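Local coordinates for shikimate dehydrogenase (NADP(+)) (Thermotoga maritima, PDB 3U62), which probably catalyses the reversible NADPH-linked reduction of 3-dehydroshikimate to shikimate, a step on the route to chorismate and the aromatic amino acids, at residues I5-R11 and Y32-P38; Y19-F23 and Q228-L233. All coordinates share one frame; numbering follows the deposited sequence.

Contact 1 of 2, residues I5-R11 and Y32-P38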
loop_
_atom_site.group_PDB
_atom_site.type_symbol
_atom_site.label_atom_id
_atom_site.label_comp_id
_atom_site.label_asym_id
_atom_site.label_seq_id
_atom_site.Cartn_x
_atom_site.Cartn_y
_atom_site.Cartn_z
ATOM N N ILE A 5 12.318 1.805 7.953
ATOM C CA ILE A 5 11.518 2.134 6.789
ATOM C C ILE A 5 12.250 3.220 6.002
ATOM O O ILE A 5 12.712 4.213 6.571
ATOM C CB ILE A 5 10.072 2.564 7.171
ATOM C CG1 ILE A 5 9.240 2.894 5.924
ATOM C CG2 ILE A 5 10.066 3.716 8.184
ATOM C CD1 ILE A 5 8.178 1.867 5.604
ATOM N N ILE A 6 12.375 3.008 4.695
ATOM C CA ILE A 6 12.993 3.992 3.815
ATOM C C ILE A 6 11.941 4.598 2.893
ATOM O O ILE A 6 10.977 3.930 2.507
ATOM C CB ILE A 6 14.204 3.408 3.016
ATOM C CG1 ILE A 6 13.756 2.338 2.004
ATOM C CG2 ILE A 6 15.251 2.813 3.969
ATOM C CD1 ILE A 6 13.537 2.884 0.584
ATOM N N GLY A 7 12.128 5.870 2.555
ATOM C CA GLY A 7 11.178 6.592 1.719
ATOM C C GLY A 7 11.419 8.086 1.746
ATOM O O GLY A 7 12.435 8.552 2.276
ATOM N N TYR A 8 10.482 8.830 1.163
ATOM C CA TYR A 8 10.574 10.280 1.055
ATOM C C TYR A 8 9.204 10.844 0.689
ATOM O O TYR A 8 8.822 10.824 -0.483
ATOM C CB TYR A 8 11.600 10.661 -0.012
ATOM C CG TYR A 8 12.069 12.088 0.052
ATOM C CD1 TYR A 8 12.926 12.512 1.069
ATOM C CD2 TYR A 8 11.679 13.011 -0.913
ATOM C CE1 TYR A 8 13.370 13.820 1.132
ATOM C CE2 TYR A 8 12.118 14.325 -0.862
ATOM C CZ TYR A 8 12.965 14.721 0.163
ATOM O OH TYR A 8 13.404 16.023 0.222
ATOM N N PRO A 9 8.451 11.345 1.689
ATOM C CA PRO A 9 8.813 11.460 3.104
ATOM C C PRO A 9 8.595 10.168 3.896
ATOM O O PRO A 9 7.863 9.280 3.447
ATOM C CB PRO A 9 7.857 12.538 3.610
ATOM C CG PRO A 9 6.634 12.362 2.780
ATOM C CD PRO A 9 7.096 11.870 1.431
ATOM N N VAL A 10 9.225 10.078 5.067
ATOM C CA VAL A 10 9.043 8.927 5.946
ATOM C C VAL A 10 9.174 9.268 7.440
ATOM O O VAL A 10 8.905 8.425 8.298
ATOM C CB VAL A 10 9.977 7.750 5.541
ATOM C CG1 VAL A 10 11.321 7.813 6.271
ATOM C CG2 VAL A 10 9.277 6.413 5.780
ATOM N N ARG A 11 9.567 10.502 7.745
ATOM C CA ARG A 11 9.803 10.910 9.134
ATOM C C ARG A 11 8.562 10.815 10.039
ATOM O O ARG A 11 8.691 10.663 11.253
ATOM C CB ARG A 11 10.428 12.309 9.198
ATOM C CG ARG A 11 9.499 13.434 8.788
ATOM C CD ARG A 11 10.265 14.642 8.287
ATOM N NE ARG A 11 9.353 15.724 7.925
ATOM C CZ ARG A 11 8.716 15.819 6.759
ATOM N NH1 ARG A 11 8.886 14.901 5.817
ATOM N NH2 ARG A 11 7.904 16.843 6.534
ATOM N N TYR A 32 13.713 -1.015 15.009
ATOM C CA TYR A 32 13.132 -0.493 13.776
ATOM C C TYR A 32 13.321 1.021 13.716
ATOM O O TYR A 32 12.862 1.749 14.601
ATOM C CB TYR A 32 11.647 -0.857 13.696
ATOM C CG TYR A 32 11.013 -0.730 12.323
ATOM C CD1 TYR A 32 10.690 -1.865 11.577
ATOM C CD2 TYR A 32 10.719 0.519 11.780
ATOM C CE1 TYR A 32 10.095 -1.755 10.320
ATOM C CE2 TYR A 32 10.130 0.641 10.527
ATOM C CZ TYR A 32 9.818 -0.499 9.803
ATOM O OH TYR A 32 9.235 -0.377 8.564
ATOM N N GLY A 33 13.998 1.483 12.667
ATOM C CA GLY A 33 14.288 2.903 12.494
ATOM C C GLY A 33 13.632 3.527 11.278
ATOM O O GLY A 33 12.601 3.047 10.799
ATOM N N MET A 34 14.235 4.606 10.789
ATOM C CA MET A 34 13.716 5.349 9.641
ATOM C C MET A 34 14.838 6.065 8.903
ATOM O O MET A 34 15.756 6.612 9.520
ATOM C CB MET A 34 12.645 6.357 10.077
ATOM C CG MET A 34 13.094 7.356 11.145
ATOM S SD MET A 34 11.990 8.768 11.318
ATOM C CE MET A 34 10.466 7.957 11.808
ATOM N N GLU A 35 14.759 6.050 7.576
ATOM C CA GLU A 35 15.753 6.699 6.731
ATOM C C GLU A 35 15.039 7.466 5.624
ATOM O O GLU A 35 14.572 6.873 4.642
ATOM C CB GLU A 35 16.718 5.661 6.134
ATOM C CG GLU A 35 17.434 4.768 7.160
ATOM C CD GLU A 35 18.720 5.372 7.717
ATOM O OE1 GLU A 35 19.029 6.544 7.413
ATOM O OE2 GLU A 35 19.432 4.664 8.464
ATOM N N GLU A 36 14.938 8.785 5.794
ATOM C CA GLU A 36 14.304 9.634 4.788
ATOM C C GLU A 36 15.327 10.029 3.727
ATOM O O GLU A 36 16.126 10.950 3.921
ATOM C CB GLU A 36 13.657 10.866 5.431
ATOM C CG GLU A 36 12.602 11.533 4.554
ATOM C CD GLU A 36 11.817 12.594 5.303
ATOM O OE1 GLU A 36 12.321 13.733 5.428
ATOM O OE2 GLU A 36 10.697 12.295 5.768
ATOM N N ILE A 37 15.292 9.311 2.607
ATOM C CA ILE A 37 16.283 9.458 1.545
ATOM C C ILE A 37 15.645 10.114 0.323
ATOM O O ILE A 37 14.683 9.582 -0.230
ATOM C CB ILE A 37 16.873 8.080 1.137
ATOM C CG1 ILE A 37 17.368 7.319 2.374
ATOM C CG2 ILE A 37 18.002 8.261 0.119
ATOM C CD1 ILE A 37 17.536 5.818 2.172
ATOM N N PRO A 38 16.168 11.284 -0.092
ATOM C CA PRO A 38 15.667 11.895 -1.322
ATOM C C PRO A 38 16.060 11.074 -2.556
ATOM O O PRO A 38 17.115 10.431 -2.546
ATOM C CB PRO A 38 16.348 13.269 -1.338
ATOM C CG PRO A 38 17.562 13.110 -0.496
ATOM C CD PRO A 38 17.196 12.116 0.561
#
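Ile-5 opens the ladder between two parallel strands: its N donates to Gly-33 O, and its O accepts from Glu-35 N at 2.9 Å. With CG1 anti to the backbone N (chi1 -179°), CG2 is left to lie against Tyr-32 CE2 and Met-34 CB, while Tyr-32 OH comes within 3.4 Å of Ile-5 CB and hydrogen-bonds to Asn-57. On the other face of the sheet Ile-6 sets its CG2 against Glu-35 CB and Ile-37 CD1, beside helix 42-52. Gly-7 N reaches Glu-35 O only weakly, but Gly-7 O takes a firmer bond from Ile-37 N, the last of the ladder. There the chain leaves the sheet. The ring of Tyr-8 offers one face to Pro-38 CA, a CH-pi contact 3.8 Å from the centroid, and Glu-36 CG sits by its CD1. After the cis peptide before Pro-9, the turn folds back over Glu-36, whose side chain runs extended to meet it. Glu-36 OE2 receives Val-10 N at 2.8 Å through its anti lone pair, Arg-11 N at 2.9 Å from above the carboxylate plane, and Arg-11 NH1 at 3.2 Å on the syn side but tilted out of that plane, in a salt bridge; the oxygen lies in the guanidinium plane although guanidinium and carboxylate planes are 82° apart. The contact pairs the two strands of the beta-alpha-beta unit 2-7, 15-26, 31-36; the turn leads to Ser-13 and Ser-15, predicted to bind shikimate. Three N-H donors, one cationic, converge on a single oxygen, which probably keeps Glu-36 ionised and fixes the turn to the neighbouring strand.

Contact 2 of 2, residues Y19-F23 and Q228-L233; sequences YNEYF and QAMENL
Tyr-19 and Leu-233 reach past each other between two helices whose short segments lie 13.0 Å apart at their axes and cross at -52°. Side chains alone make the contact. The Tyr-19 ring reaches across to the groove between Ala-229 and Asn-232, its OH resting on Ala-229 CB at 3.4 Å. Asn-232 ND2 donates to that OH at 3.0 Å in a nearly straight bond (166°) that lies in the amide plane; the same ND2 also gives to Gln-228 OE1, one turn earlier, and Asn-232 OD1 is held by Thr-93. A water links Tyr-19 OH to Gln-228 NE2, 2.8 Å from the hydroxyl. Leu-233 projects the other way, into the hollow framed by Tyr-19, Tyr-22 and Phe-23. Here the helix that follows the first strand of the substrate-binding domain meets helix 222-235, which comes from beyond the Rossmann-type parallel sheet near the end of the chain; Gln-228 also touches Asn-83, predicted to bind shikimate. Tyr-22 swings toward this helix with CG anti to its N (chi1 167°), presenting a ring face to Leu-233 CD1, a CH-pi contact 3.9 Å from the centroid. The second methyl, CD2, lies against Tyr-22 CE2 as well, and wedges at the edge of the Tyr-19 ring, 4.0 Å from Tyr-19 CE2, with Phe-23 CE2 close by. A leucine in place of Tyr-19 would probably leave Asn-232 ND2 and the water without their hydroxyl partner and open a gap over the Ala-229 methyl. Helix 241-248 adds Phe-248, edge-to-face with the Tyr-19 ring, and Phe-244 against Leu-233.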
loop_
_atom_site.group_PDB
_atom_site.type_symbol
_atom_site.label_atom_id
_atom_site.label_comp_id
_atom_site.label_asym_id
_atom_site.label_seq_id
_atom_site.Cartn_x
_atom_site.Cartn_y
_atom_site.Cartn_z
ATOM N N TYR A 19 6.543 -1.313 15.488
ATOM C CA TYR A 19 7.480 -2.435 15.468
ATOM C C TYR A 19 8.338 -2.477 16.734
ATOM O O TYR A 19 8.575 -3.555 17.281
ATOM C CB TYR A 19 8.369 -2.401 14.224
ATOM C CG TYR A 19 7.680 -2.783 12.929
ATOM C CD1 TYR A 19 7.056 -1.817 12.140
ATOM C CD2 TYR A 19 7.676 -4.104 12.477
ATOM C CE1 TYR A 19 6.432 -2.155 10.943
ATOM C CE2 TYR A 19 7.053 -4.453 11.278
ATOM C CZ TYR A 19 6.435 -3.473 10.518
ATOM O OH TYR A 19 5.819 -3.805 9.334
ATOM N N ASN A 20 8.792 -1.313 17.199
ATOM C CA ASN A 20 9.588 -1.238 18.426
ATOM C C ASN A 20 8.817 -1.647 19.678
ATOM O O ASN A 20 9.376 -2.305 20.561
ATOM C CB ASN A 20 10.205 0.150 18.605
ATOM C CG ASN A 20 11.372 0.394 17.668
ATOM O OD1 ASN A 20 12.225 -0.473 17.477
ATOM N ND2 ASN A 20 11.420 1.585 17.082
ATOM N N GLU A 21 7.544 -1.253 19.759
ATOM C CA GLU A 21 6.678 -1.687 20.857
ATOM C C GLU A 21 6.467 -3.199 20.785
ATOM O O GLU A 21 6.485 -3.885 21.807
ATOM C CB GLU A 21 5.327 -0.959 20.827
ATOM C CG GLU A 21 4.431 -1.241 22.042
ATOM C CD GLU A 21 3.031 -0.646 21.925
ATOM O OE1 GLU A 21 2.669 -0.121 20.845
ATOM O OE2 GLU A 21 2.282 -0.703 22.926
ATOM N N TYR A 22 6.275 -3.698 19.565
ATOM C CA TYR A 22 6.095 -5.123 19.310
ATOM C C TYR A 22 7.318 -5.933 19.745
ATOM O O TYR A 22 7.176 -6.943 20.440
ATOM C CB TYR A 22 5.779 -5.361 17.828
ATOM C CG TYR A 22 5.890 -6.803 17.392
ATOM C CD1 TYR A 22 4.821 -7.680 17.549
ATOM C CD2 TYR A 22 7.066 -7.286 16.818
ATOM C CE1 TYR A 22 4.921 -9.006 17.153
ATOM C CE2 TYR A 22 7.176 -8.609 16.420
ATOM C CZ TYR A 22 6.101 -9.461 16.589
ATOM O OH TYR A 22 6.198 -10.772 16.195
ATOM N N PHE A 23 8.507 -5.491 19.334
ATOM C CA PHE A 23 9.750 -6.167 19.710
ATOM C C PHE A 23 9.933 -6.199 21.226
ATOM O O PHE A 23 10.309 -7.233 21.782
ATOM C CB PHE A 23 10.976 -5.522 19.050
ATOM C CG PHE A 23 11.000 -5.628 17.546
ATOM C CD1 PHE A 23 11.497 -4.578 16.777
ATOM C CD2 PHE A 23 10.531 -6.768 16.896
ATOM C CE1 PHE A 23 11.529 -4.659 15.388
ATOM C CE2 PHE A 23 10.554 -6.855 15.506
ATOM C CZ PHE A 23 11.056 -5.801 14.751
ATOM N N GLN A 228 0.055 -6.268 5.990
ATOM C CA GLN A 228 1.392 -6.211 5.384
ATOM C C GLN A 228 2.477 -6.321 6.454
ATOM O O GLN A 228 3.503 -6.964 6.233
ATOM C CB GLN A 228 1.589 -4.989 4.463
ATOM C CG GLN A 228 1.583 -3.612 5.130
ATOM C CD GLN A 228 2.944 -3.183 5.665
ATOM O OE1 GLN A 228 3.981 -3.417 5.042
ATOM N NE2 GLN A 228 2.937 -2.536 6.828
ATOM N N ALA A 229 2.231 -5.707 7.612
ATOM C CA ALA A 229 3.142 -5.793 8.755
ATOM C C ALA A 229 3.272 -7.231 9.248
ATOM O O ALA A 229 4.372 -7.683 9.570
ATOM C CB ALA A 229 2.675 -4.884 9.880
ATOM N N MET A 230 2.142 -7.935 9.303
ATOM C CA MET A 230 2.110 -9.351 9.659
ATOM C C MET A 230 2.987 -10.170 8.714
ATOM O O MET A 230 3.798 -10.986 9.161
ATOM C CB MET A 230 0.670 -9.870 9.630
ATOM C CG MET A 230 0.521 -11.363 9.911
ATOM S SD MET A 230 -1.169 -11.958 9.706
ATOM C CE MET A 230 -1.980 -11.190 11.110
ATOM N N GLU A 231 2.824 -9.938 7.412
ATOM C CA GLU A 231 3.592 -10.647 6.391
ATOM C C GLU A 231 5.085 -10.312 6.466
ATOM O O GLU A 231 5.926 -11.200 6.302
ATOM C CB GLU A 231 3.034 -10.353 4.994
ATOM C CG GLU A 231 3.506 -11.313 3.897
ATOM C CD GLU A 231 2.859 -12.690 3.962
ATOM O OE1 GLU A 231 1.785 -12.830 4.615
ATOM O OE2 GLU A 231 3.437 -13.639 3.359
ATOM N N ASN A 232 5.402 -9.039 6.713
ATOM C CA ASN A 232 6.786 -8.597 6.908
ATOM C C ASN A 232 7.478 -9.388 8.007
ATOM O O ASN A 232 8.595 -9.879 7.826
ATOM C CB ASN A 232 6.847 -7.110 7.279
ATOM C CG ASN A 232 6.375 -6.196 6.164
ATOM O OD1 ASN A 232 6.327 -6.580 4.995
ATOM N ND2 ASN A 232 6.028 -4.967 6.526
ATOM N N LEU A 233 6.800 -9.504 9.148
ATOM C CA LEU A 233 7.343 -10.192 10.314
ATOM C C LEU A 233 7.514 -11.688 10.072
ATOM O O LEU A 233 8.449 -12.299 10.600
ATOM C CB LEU A 233 6.478 -9.937 11.553
ATOM C CG LEU A 233 6.462 -8.504 12.103
ATOM C CD1 LEU A 233 5.345 -8.338 13.109
ATOM C CD2 LEU A 233 7.802 -8.117 12.729
HETATM O O HOH W 1 5.435 -1.473 7.826
#

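How the contacts relate
From the N terminus the chain runs along strand 2-7, turns into helix 15-26 and returns through strand 31-36; contact 1 closes this short loop, laying the outermost strand of the mixed sheet beside its neighbour. Contact 2 starts from the helix inside that loop and closes a far longer one, 205 residues on, with helix 222-235. The two therefore cross: 19-23 lies between 5-11 and 32-38, whereas 228-233 lies beyond both. Their centres are about 17 Å apart, yet they touch, for Tyr-32 stacks on Tyr-19 and Asn-20 ND2 probably hydrogen-bonds to Tyr-32 O. Helix 15-26 thus packs on strand 31-36 and, in contact 2, on helix 222-235.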